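Putative peptide ABC-transport system periplasmic peptide-binding protein (Campylobacter jejuni, PDB 4OEV) binds nickel, here together with an oxalate ion, as the extracytoplasmic solute-binding component of an ABC-type importer. Local coordinates at residues A239-L253 with Y374-P387. Sequence-based numbering, arbitrary orientation.
Sequences ADYRALMFNLDNEFL and YSKVDSFLIGWGSP. With OXL (oxalate ion), chain D.
Tyr-241 and Trp-384 face each other across an antiparallel ladder formed by strands 241-246 and 379-384. Trp-384 O accepts a nearly straight bond from Tyr-241 N (3.0 Å, 171°) and also lies over one face of the tyrosine ring. Tyr-241 takes chi1 63°, with CG between the backbone N and the carbonyl carbon. This lays the Tyr-241 ring against Trp-384 O and sets its OH 3.6 Å from Trp-384 CB. On the same face of the sheet, Ala-243 CB meets Ile-382 CG2. Met-245 follows, its CG 3.8 Å from Ile-382 CD1, and its chain then bends so that CE reaches Phe-380 CB. The other face carries Arg-242, whose NH1 lies 3.3 Å from Gly-383 CA. Arg-242 grips Asp-240 end-on, NH1 to OD1 and NH2 to OD2. OD1 also bonds the ring of His-480 (ND1) and OD2 the backbone N of His-481. Both histidines bind nickel, consistent with a second-shell role for Asp-240. At the far end, Asn-247 ND2 donates to Val-377 O (3.1 Å) from above the carbonyl plane, while its OD1 closes an Asx turn with Asp-249 N. Oxalate O4 sits over one face of the Trp-384 indole, 3.3 Å from CZ3, and O1 receives a weak bond from Gly-383 N. The arrangement is an antiparallel strand pair whose strand 379-384 lines one side of the nickel-oxalate pocket in this family 5 solute-binding protein.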
loop_
_atom_site.group_PDB
_atom_site.type_symbol
_atom_site.label_atom_id
_atom_site.label_comp_id
_atom_site.label_asym_id
_atom_site.label_seq_id
_atom_site.Cartn_x
_atom_site.Cartn_y
_atom_site.Cartn_z
ATOM N N ALA A 239 5.871 -6.348 -3.096
ATOM C CA ALA A 239 4.836 -6.350 -4.135
ATOM C C ALA A 239 4.567 -4.908 -4.584
ATOM O O ALA A 239 3.573 -4.607 -5.258
ATOM C CB ALA A 239 3.531 -7.040 -3.614
ATOM N N ASP A 240 5.454 -4.006 -4.176
ATOM C CA ASP A 240 5.300 -2.590 -4.464
ATOM C C ASP A 240 5.777 -2.233 -5.876
ATOM O O ASP A 240 6.926 -2.514 -6.208
ATOM C CB ASP A 240 6.096 -1.791 -3.437
ATOM C CG ASP A 240 5.774 -0.321 -3.482
ATOM O OD1 ASP A 240 4.781 0.069 -4.132
ATOM O OD2 ASP A 240 6.480 0.446 -2.824
ATOM N N TYR A 241 4.931 -1.614 -6.692
ATOM C CA TYR A 241 5.397 -1.158 -8.045
ATOM C C TYR A 241 5.299 0.367 -8.228
ATOM O O TYR A 241 4.542 1.043 -7.529
ATOM C CB TYR A 241 4.609 -1.871 -9.162
ATOM C CG TYR A 241 3.116 -1.544 -9.143
ATOM C CD1 TYR A 241 2.638 -0.357 -9.711
ATOM C CD2 TYR A 241 2.196 -2.425 -8.587
ATOM C CE1 TYR A 241 1.263 -0.043 -9.672
ATOM C CE2 TYR A 241 0.817 -2.126 -8.569
ATOM C CZ TYR A 241 0.382 -0.932 -9.087
ATOM O OH TYR A 241 -0.952 -0.614 -9.060
ATOM N N ARG A 242 6.084 0.918 -9.165
ATOM C CA ARG A 242 5.988 2.314 -9.554
ATOM C C ARG A 242 5.433 2.368 -10.971
ATOM O O ARG A 242 5.687 1.478 -11.749
ATOM C CB ARG A 242 7.352 3.065 -9.538
ATOM C CG ARG A 242 7.930 3.185 -8.122
ATOM C CD ARG A 242 7.228 4.239 -7.300
ATOM N NE ARG A 242 7.546 4.079 -5.893
ATOM C CZ ARG A 242 6.925 3.245 -5.067
ATOM N NH1 ARG A 242 5.934 2.457 -5.486
ATOM N NH2 ARG A 242 7.308 3.179 -3.807
ATOM N N ALA A 243 4.677 3.413 -11.260
ATOM C CA ALA A 243 4.007 3.583 -12.564
ATOM C C ALA A 243 3.731 5.040 -12.808
ATOM O O ALA A 243 3.692 5.815 -11.844
ATOM C CB ALA A 243 2.649 2.737 -12.591
ATOM N N LEU A 244 3.532 5.423 -14.094
ATOM C CA LEU A 244 2.948 6.713 -14.419
ATOM C C LEU A 244 1.425 6.557 -14.390
ATOM O O LEU A 244 0.884 5.765 -15.163
ATOM C CB LEU A 244 3.365 7.224 -15.821
ATOM C CG LEU A 244 2.823 8.606 -16.125
ATOM C CD1 LEU A 244 3.511 9.534 -15.158
ATOM C CD2 LEU A 244 3.151 8.996 -17.664
ATOM N N MET A 245 0.759 7.317 -13.518
ATOM C CA MET A 245 -0.728 7.352 -13.447
ATOM C C MET A 245 -1.203 8.351 -14.500
ATOM O O MET A 245 -0.870 9.514 -14.383
ATOM C CB MET A 245 -1.191 7.819 -12.063
ATOM C CG MET A 245 -2.774 7.830 -11.721
ATOM S SD MET A 245 -3.228 9.244 -10.654
ATOM C CE MET A 245 -3.155 10.580 -11.856
ATOM N N PHE A 246 -2.010 7.928 -15.477
ATOM C CA PHE A 246 -2.698 8.861 -16.386
ATOM C C PHE A 246 -3.916 9.448 -15.725
ATOM O O PHE A 246 -4.732 8.699 -15.107
ATOM C CB PHE A 246 -3.159 8.155 -17.669
ATOM C CG PHE A 246 -2.065 7.564 -18.489
ATOM C CD1 PHE A 246 -1.019 8.344 -18.957
ATOM C CD2 PHE A 246 -2.139 6.241 -18.883
ATOM C CE1 PHE A 246 -0.045 7.804 -19.741
ATOM C CE2 PHE A 246 -1.171 5.690 -19.688
ATOM C CZ PHE A 246 -0.116 6.481 -20.131
ATOM N N ASN A 247 -4.092 10.758 -15.827
ATOM C CA ASN A 247 -5.342 11.341 -15.403
ATOM C C ASN A 247 -6.277 11.293 -16.611
ATOM O O ASN A 247 -6.034 11.920 -17.645
ATOM C CB ASN A 247 -5.205 12.790 -14.874
ATOM C CG ASN A 247 -6.521 13.285 -14.271
ATOM O OD1 ASN A 247 -7.590 12.919 -14.793
ATOM N ND2 ASN A 247 -6.469 14.120 -13.192
ATOM N N LEU A 248 -7.359 10.555 -16.483
ATOM C CA LEU A 248 -8.195 10.323 -17.660
ATOM C C LEU A 248 -9.081 11.529 -17.952
ATOM O O LEU A 248 -9.732 11.542 -19.009
ATOM C CB LEU A 248 -9.064 9.044 -17.476
ATOM C CG LEU A 248 -8.463 7.660 -17.792
ATOM C CD1 LEU A 248 -7.783 7.691 -19.086
ATOM C CD2 LEU A 248 -7.387 7.198 -16.792
ATOM N N ASP A 249 -9.127 12.546 -17.061
ATOM C CA ASP A 249 -9.835 13.780 -17.375
ATOM C C ASP A 249 -9.034 14.645 -18.391
ATOM O O ASP A 249 -9.579 15.586 -18.974
ATOM C CB ASP A 249 -10.090 14.679 -16.159
ATOM C CG ASP A 249 -11.087 14.058 -15.150
ATOM O OD1 ASP A 249 -11.702 13.013 -15.508
ATOM O OD2 ASP A 249 -11.213 14.650 -14.037
ATOM N N ASN A 250 -7.749 14.366 -18.539
ATOM C CA ASN A 250 -6.886 15.197 -19.425
ATOM C C ASN A 250 -7.264 15.008 -20.888
ATOM O O ASN A 250 -7.460 13.873 -21.318
ATOM C CB ASN A 250 -5.409 14.824 -19.174
ATOM C CG ASN A 250 -4.456 15.581 -20.114
ATOM O OD1 ASN A 250 -4.194 15.100 -21.204
ATOM N ND2 ASN A 250 -3.959 16.743 -19.697
ATOM N N GLU A 251 -7.337 16.092 -21.677
ATOM C CA GLU A 251 -7.870 16.000 -23.054
ATOM C C GLU A 251 -7.029 15.076 -23.959
ATOM O O GLU A 251 -7.565 14.364 -24.818
ATOM C CB GLU A 251 -7.978 17.407 -23.701
ATOM C CG GLU A 251 -6.627 18.124 -23.862
ATOM C CD GLU A 251 -6.712 19.401 -24.705
ATOM O OE1 GLU A 251 -7.293 19.349 -25.821
ATOM O OE2 GLU A 251 -6.214 20.453 -24.237
ATOM N N PHE A 252 -5.722 14.995 -23.695
ATOM C CA PHE A 252 -4.883 14.128 -24.493
ATOM C C PHE A 252 -4.829 12.739 -23.917
ATOM O O PHE A 252 -4.965 11.743 -24.651
ATOM C CB PHE A 252 -3.426 14.683 -24.597
ATOM C CG PHE A 252 -3.364 16.067 -25.123
ATOM C CD1 PHE A 252 -3.804 16.341 -26.422
ATOM C CD2 PHE A 252 -2.878 17.115 -24.335
ATOM C CE1 PHE A 252 -3.780 17.635 -26.931
ATOM C CE2 PHE A 252 -2.817 18.425 -24.842
ATOM C CZ PHE A 252 -3.293 18.690 -26.135
ATOM N N LEU A 253 -4.587 12.652 -22.610
ATOM C CA LEU A 253 -4.401 11.357 -21.974
ATOM C C LEU A 253 -5.702 10.522 -21.977
ATOM O O LEU A 253 -5.628 9.293 -21.919
ATOM C CB LEU A 253 -3.863 11.509 -20.520
ATOM C CG LEU A 253 -2.470 12.165 -20.416
ATOM C CD1 LEU A 253 -2.023 12.102 -18.942
ATOM C CD2 LEU A 253 -1.386 11.566 -21.353
ATOM N N TYR A 374 -3.124 14.608 -5.648
ATOM C CA TYR A 374 -2.618 13.710 -6.665
ATOM C C TYR A 374 -3.644 13.380 -7.756
ATOM O O TYR A 374 -3.266 12.889 -8.810
ATOM C CB TYR A 374 -2.129 12.402 -6.047
ATOM C CG TYR A 374 -1.098 12.538 -4.928
ATOM C CD1 TYR A 374 -0.959 11.527 -3.967
ATOM C CD2 TYR A 374 -0.291 13.669 -4.818
ATOM C CE1 TYR A 374 -0.041 11.649 -2.923
ATOM C CE2 TYR A 374 0.609 13.802 -3.797
ATOM C CZ TYR A 374 0.752 12.778 -2.846
ATOM O OH TYR A 374 1.683 12.916 -1.810
ATOM N N SER A 375 -4.929 13.587 -7.477
ATOM C CA SER A 375 -5.982 13.248 -8.417
ATOM C C SER A 375 -6.301 14.458 -9.305
ATOM O O SER A 375 -7.219 14.379 -10.125
ATOM C CB SER A 375 -7.279 12.788 -7.688
ATOM O OG SER A 375 -7.921 13.899 -7.086
ATOM N N LYS A 376 -5.613 15.585 -9.104
ATOM C CA LYS A 376 -5.910 16.791 -9.882
ATOM C C LYS A 376 -4.756 17.204 -10.825
ATOM O O LYS A 376 -4.745 18.339 -11.301
ATOM C CB LYS A 376 -6.231 17.978 -8.980
ATOM C CG LYS A 376 -7.384 17.768 -8.014
ATOM C CD LYS A 376 -8.721 17.954 -8.680
ATOM C CE LYS A 376 -9.868 17.915 -7.640
ATOM N NZ LYS A 376 -9.983 19.175 -6.816
ATOM N N VAL A 377 -3.813 16.282 -11.067
ATOM C CA VAL A 377 -2.668 16.549 -11.966
ATOM C C VAL A 377 -2.768 15.701 -13.215
ATOM O O VAL A 377 -3.410 14.655 -13.200
ATOM C CB VAL A 377 -1.320 16.262 -11.255
ATOM C CG1 VAL A 377 -1.172 17.190 -10.059
ATOM C CG2 VAL A 377 -1.250 14.822 -10.821
ATOM N N ASP A 378 -2.142 16.140 -14.328
ATOM C CA ASP A 378 -2.285 15.414 -15.579
ATOM C C ASP A 378 -1.784 14.003 -15.492
ATOM O O ASP A 378 -2.335 13.085 -16.106
ATOM C CB ASP A 378 -1.506 16.094 -16.765
ATOM C CG ASP A 378 -1.923 17.556 -17.033
ATOM O OD1 ASP A 378 -3.120 17.913 -16.828
ATOM O OD2 ASP A 378 -1.038 18.358 -17.468
ATOM N N SER A 379 -0.656 13.835 -14.804
ATOM C CA SER A 379 -0.119 12.516 -14.572
ATOM C C SER A 379 0.769 12.570 -13.326
ATOM O O SER A 379 1.195 13.665 -12.882
ATOM C CB SER A 379 0.644 12.006 -15.796
ATOM O OG SER A 379 1.823 12.763 -16.066
ATOM N N PHE A 380 1.018 11.413 -12.756
ATOM C CA PHE A 380 1.598 11.329 -11.413
ATOM C C PHE A 380 2.443 10.064 -11.305
ATOM O O PHE A 380 1.998 9.002 -11.740
ATOM C CB PHE A 380 0.447 11.321 -10.345
ATOM C CG PHE A 380 0.931 11.259 -8.922
ATOM C CD1 PHE A 380 1.478 12.380 -8.313
ATOM C CD2 PHE A 380 0.814 10.074 -8.191
ATOM C CE1 PHE A 380 1.912 12.317 -6.984
ATOM C CE2 PHE A 380 1.245 10.008 -6.850
ATOM C CZ PHE A 380 1.811 11.118 -6.263
ATOM N N LEU A 381 3.663 10.179 -10.753
ATOM C CA LEU A 381 4.547 9.034 -10.589
ATOM C C LEU A 381 4.055 8.302 -9.328
ATOM O O LEU A 381 4.478 8.648 -8.235
ATOM C CB LEU A 381 6.016 9.477 -10.427
ATOM C CG LEU A 381 7.043 8.484 -10.999
ATOM C CD1 LEU A 381 6.883 7.111 -10.394
ATOM C CD2 LEU A 381 6.879 8.356 -12.497
ATOM N N ILE A 382 3.174 7.332 -9.533
ATOM C CA ILE A 382 2.340 6.682 -8.488
ATOM C C ILE A 382 2.931 5.331 -8.070
ATOM O O ILE A 382 3.843 4.829 -8.731
ATOM C CB ILE A 382 0.901 6.472 -9.052
ATOM C CG1 ILE A 382 -0.154 6.254 -7.921
ATOM C CG2 ILE A 382 0.899 5.185 -9.963
ATOM C CD1 ILE A 382 -1.579 6.433 -8.436
ATOM N N GLY A 383 2.442 4.714 -6.963
ATOM C CA GLY A 383 2.950 3.410 -6.610
ATOM C C GLY A 383 1.786 2.734 -5.805
ATOM O O GLY A 383 0.989 3.470 -5.226
ATOM N N TRP A 384 1.673 1.405 -5.856
ATOM C CA TRP A 384 0.698 0.622 -5.023
ATOM C C TRP A 384 1.255 -0.758 -4.887
ATOM O O TRP A 384 2.225 -1.083 -5.540
ATOM C CB TRP A 384 -0.707 0.513 -5.673
ATOM C CG TRP A 384 -1.419 1.782 -5.889
ATOM C CD1 TRP A 384 -1.711 2.381 -7.107
ATOM C CD2 TRP A 384 -1.931 2.635 -4.890
ATOM N NE1 TRP A 384 -2.370 3.573 -6.889
ATOM C CE2 TRP A 384 -2.538 3.731 -5.536
ATOM C CE3 TRP A 384 -1.994 2.556 -3.490
ATOM C CZ2 TRP A 384 -3.165 4.756 -4.825
ATOM C CZ3 TRP A 384 -2.603 3.587 -2.794
ATOM C CH2 TRP A 384 -3.194 4.651 -3.462
ATOM N N GLY A 385 0.634 -1.611 -4.061
ATOM C CA GLY A 385 1.040 -3.002 -4.069
ATOM C C GLY A 385 0.931 -3.636 -2.678
ATOM O O GLY A 385 1.297 -3.007 -1.681
ATOM N N SER A 386 0.419 -4.854 -2.608
ATOM C CA SER A 386 0.237 -5.531 -1.285
ATOM C C SER A 386 0.603 -6.975 -1.498
ATOM O O SER A 386 0.293 -7.567 -2.543
ATOM C CB SER A 386 -1.203 -5.351 -0.754
ATOM O OG SER A 386 -1.412 -6.033 0.537
ATOM N N PRO A 387 1.271 -7.570 -0.514
ATOM C CA PRO A 387 1.587 -8.984 -0.598
ATOM C C PRO A 387 0.374 -9.823 -0.154
ATOM O O PRO A 387 0.399 -11.046 -0.236
ATOM C CB PRO A 387 2.746 -9.142 0.384
ATOM C CG PRO A 387 2.469 -8.119 1.418
ATOM C CD PRO A 387 1.762 -6.965 0.735
HETATM C C1 OXL D . 1.650 6.591 -3.982
HETATM C C2 OXL D . 0.213 6.442 -3.495
HETATM O O1 OXL D . 1.974 6.936 -5.196
HETATM O O2 OXL D . -0.635 7.161 -4.056
HETATM O O3 OXL D . 2.529 6.403 -3.117
HETATM O O4 OXL D . -0.097 5.742 -2.460
#